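Local coordinates for 457aa long hypothetical protein (Pyrococcus horikoshii, PDB 2CSU) that is of unknown function but combines a Rossmann-like CoA-binding domain with two domains related to those of succinyl-CoA ligases, at residues A[323-326]-A[327-331]. Sequence-based numbering, arbitrary orientation.
Sequences LEEK and TIEEL
Glu324 O receives Ile328 N at 3.0 Å in a nearly straight bond (171° at the hydrogen), lying in the carbonyl plane; this is the opening i to i+4 link of helix 325-334. Next, Glu329 N meets Glu325 O nearly end-on; one further on, Glu330 N reaches Lys326 O at 3.2 Å, tilted out of that carbonyl's plane.

On the buried side, Leu323, the residue before the N-cap, lays its CB against Ile328 CG1 at 3.8 Å. With CG1 beside its own backbone N (chi1 -61°), the isoleucine turns that branch back toward the helix start. Leu323 CD1 also looks across to Leu331 CD1, 4.3 Å away, and both leucines pack on Val345 and on helix 353-365.

The outer side carries the charged residues. Glu325, its chain bent at chi2 (-68°), brings OE1 over Ile328 CB at 3.6 Å, while OE2 comes within 3.2 Å of Glu329 OE1; OE1 also has a long, weak ion pair with Arg332. These two carboxylates stand almost perpendicular and probably repel. Lys326 curls back so that NZ makes a salt bridge to Glu324 OE2 at 3.2 Å, whose hydrogen bond is weak.

Asp366 OD2 accepts from both Glu324 N and Thr327 OG1, tying the first turn to the loop after helix 353-365. The whole is a helix N-terminus, with Glu324 at the N-cap position, at the periphery of the ligase-CoA domain.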
ATOM      1  N   LEU A 323      -9.558 -29.745  -7.695  1.00 42.78           N
ATOM      2  CA  LEU A 323      -8.543 -30.697  -7.264  1.00 44.50           C
ATOM      3  C   LEU A 323      -8.947 -32.156  -7.456  1.00 45.80           C
ATOM      4  O   LEU A 323     -10.126 -32.460  -7.631  1.00 46.43           O
ATOM      5  CB  LEU A 323      -8.214 -30.456  -5.788  1.00 43.79           C
ATOM      6  CG  LEU A 323      -7.905 -29.008  -5.387  1.00 42.90           C
ATOM      7  CD1 LEU A 323      -7.546 -28.952  -3.916  1.00 41.49           C
ATOM      8  CD2 LEU A 323      -6.770 -28.461  -6.251  1.00 42.45           C
ATOM      9  N   GLU A 324      -7.962 -33.053  -7.438  1.00 47.38           N
ATOM     10  CA  GLU A 324      -8.236 -34.485  -7.570  1.00 48.87           C
ATOM     11  C   GLU A 324      -8.588 -35.024  -6.189  1.00 49.54           C
ATOM     12  O   GLU A 324      -8.147 -34.471  -5.178  1.00 50.11           O
ATOM     13  CB  GLU A 324      -7.019 -35.230  -8.132  1.00 48.95           C
ATOM     14  CG  GLU A 324      -6.817 -35.023  -9.626  1.00 50.59           C
ATOM     15  CD  GLU A 324      -5.945 -36.087 -10.269  1.00 51.61           C
ATOM     16  OE1 GLU A 324      -4.821 -36.316  -9.776  1.00 51.60           O
ATOM     17  OE2 GLU A 324      -6.381 -36.687 -11.276  1.00 52.25           O
ATOM     18  N   GLU A 325      -9.388 -36.086  -6.136  1.00 50.31           N
ATOM     19  CA  GLU A 325      -9.717 -36.649  -4.831  1.00 50.89           C
ATOM     20  C   GLU A 325      -8.461 -37.082  -4.071  1.00 50.72           C
ATOM     21  O   GLU A 325      -8.326 -36.891  -2.869  1.00 51.01           O
ATOM     22  CB  GLU A 325     -10.635 -37.853  -5.049  1.00 52.52           C
ATOM     23  CG  GLU A 325     -12.015 -37.657  -4.419  1.00 54.95           C
ATOM     24  CD  GLU A 325     -11.882 -37.654  -2.915  1.00 55.82           C
ATOM     25  OE1 GLU A 325     -11.512 -36.630  -2.361  1.00 56.51           O
ATOM     26  OE2 GLU A 325     -12.150 -38.689  -2.303  1.00 56.85           O
ATOM     27  N   LYS A 326      -7.539 -37.723  -4.813  1.00 50.39           N
ATOM     28  CA  LYS A 326      -6.302 -38.179  -4.189  1.00 49.84           C
ATOM     29  C   LYS A 326      -5.625 -37.058  -3.397  1.00 48.73           C
ATOM     30  O   LYS A 326      -5.158 -37.235  -2.280  1.00 48.77           O
ATOM     31  CB  LYS A 326      -5.367 -38.674  -5.292  1.00 51.36           C
ATOM     32  CG  LYS A 326      -5.960 -39.845  -6.077  1.00 52.74           C
ATOM     33  CD  LYS A 326      -5.364 -39.964  -7.482  1.00 53.99           C
ATOM     34  CE  LYS A 326      -6.426 -40.259  -8.546  1.00 55.00           C
ATOM     35  NZ  LYS A 326      -6.159 -39.461  -9.740  1.00 54.96           N
ATOM     36  N   THR A 327      -5.546 -35.878  -4.040  1.00 47.40           N
ATOM     37  CA  THR A 327      -4.924 -34.740  -3.376  1.00 46.03           C
ATOM     38  C   THR A 327      -5.777 -34.238  -2.209  1.00 44.25           C
ATOM     39  O   THR A 327      -5.293 -33.995  -1.111  1.00 43.57           O
ATOM     40  CB  THR A 327      -4.744 -33.626  -4.408  1.00 46.43           C
ATOM     41  OG1 THR A 327      -3.913 -34.103  -5.469  1.00 46.98           O
ATOM     42  CG2 THR A 327      -4.068 -32.415  -3.759  1.00 46.75           C
ATOM     43  N   ILE A 328      -7.080 -34.147  -2.435  1.00 43.51           N
ATOM     44  CA  ILE A 328      -8.016 -33.746  -1.390  1.00 43.40           C
ATOM     45  C   ILE A 328      -7.954 -34.683  -0.187  1.00 43.81           C
ATOM     46  O   ILE A 328      -8.010 -34.240   0.960  1.00 43.56           O
ATOM     47  CB  ILE A 328      -9.458 -33.738  -1.933  1.00 42.84           C
ATOM     48  CG1 ILE A 328      -9.564 -32.737  -3.080  1.00 42.24           C
ATOM     49  CG2 ILE A 328     -10.445 -33.409  -0.820  1.00 41.89           C
ATOM     50  CD1 ILE A 328     -10.857 -32.844  -3.858  1.00 44.21           C
ATOM     51  N   GLU A 329      -7.839 -35.983  -0.456  1.00 44.48           N
ATOM     52  CA  GLU A 329      -7.784 -36.977   0.606  1.00 45.41           C
ATOM     53  C   GLU A 329      -6.569 -36.834   1.497  1.00 44.50           C
ATOM     54  O   GLU A 329      -6.687 -36.911   2.717  1.00 44.83           O
ATOM     55  CB  GLU A 329      -7.828 -38.399   0.032  1.00 47.75           C
ATOM     56  CG  GLU A 329      -9.228 -38.903  -0.252  1.00 50.66           C
ATOM     57  CD  GLU A 329      -9.269 -40.395  -0.551  1.00 53.03           C
ATOM     58  OE1 GLU A 329     -10.380 -40.920  -0.789  1.00 53.57           O
ATOM     59  OE2 GLU A 329      -8.196 -41.040  -0.546  1.00 53.90           O
ATOM     60  N   GLU A 330      -5.399 -36.635   0.901  1.00 43.55           N
ATOM     61  CA  GLU A 330      -4.187 -36.492   1.696  1.00 43.00           C
ATOM     62  C   GLU A 330      -4.242 -35.207   2.514  1.00 41.99           C
ATOM     63  O   GLU A 330      -3.749 -35.164   3.639  1.00 41.30           O
ATOM     64  CB  GLU A 330      -2.991 -36.480   0.727  1.00 44.44           C
ATOM     65  CG  GLU A 330      -1.522 -36.709   1.084  1.00 46.68           C
ATOM     66  CD  GLU A 330      -0.426 -37.039   0.096  1.00 48.08           C
ATOM     67  OE1 GLU A 330      -0.462 -37.723  -0.926  1.00 48.79           O
ATOM     68  OE2 GLU A 330       0.588 -36.484   0.492  1.00 47.57           O
ATOM     69  N   LEU A 331      -4.835 -34.157   1.951  1.00 41.24           N
ATOM     70  CA  LEU A 331      -4.955 -32.887   2.670  1.00 39.81           C
ATOM     71  C   LEU A 331      -5.754 -33.127   3.950  1.00 39.39           C
ATOM     72  O   LEU A 331      -5.384 -32.682   5.045  1.00 38.58           O
ATOM     73  CB  LEU A 331      -5.668 -31.845   1.800  1.00 38.87           C
ATOM     74  CG  LEU A 331      -4.869 -31.223   0.648  1.00 38.75           C
ATOM     75  CD1 LEU A 331      -5.775 -30.328  -0.191  1.00 38.67           C
ATOM     76  CD2 LEU A 331      -3.701 -30.416   1.212  1.00 37.45           C
TER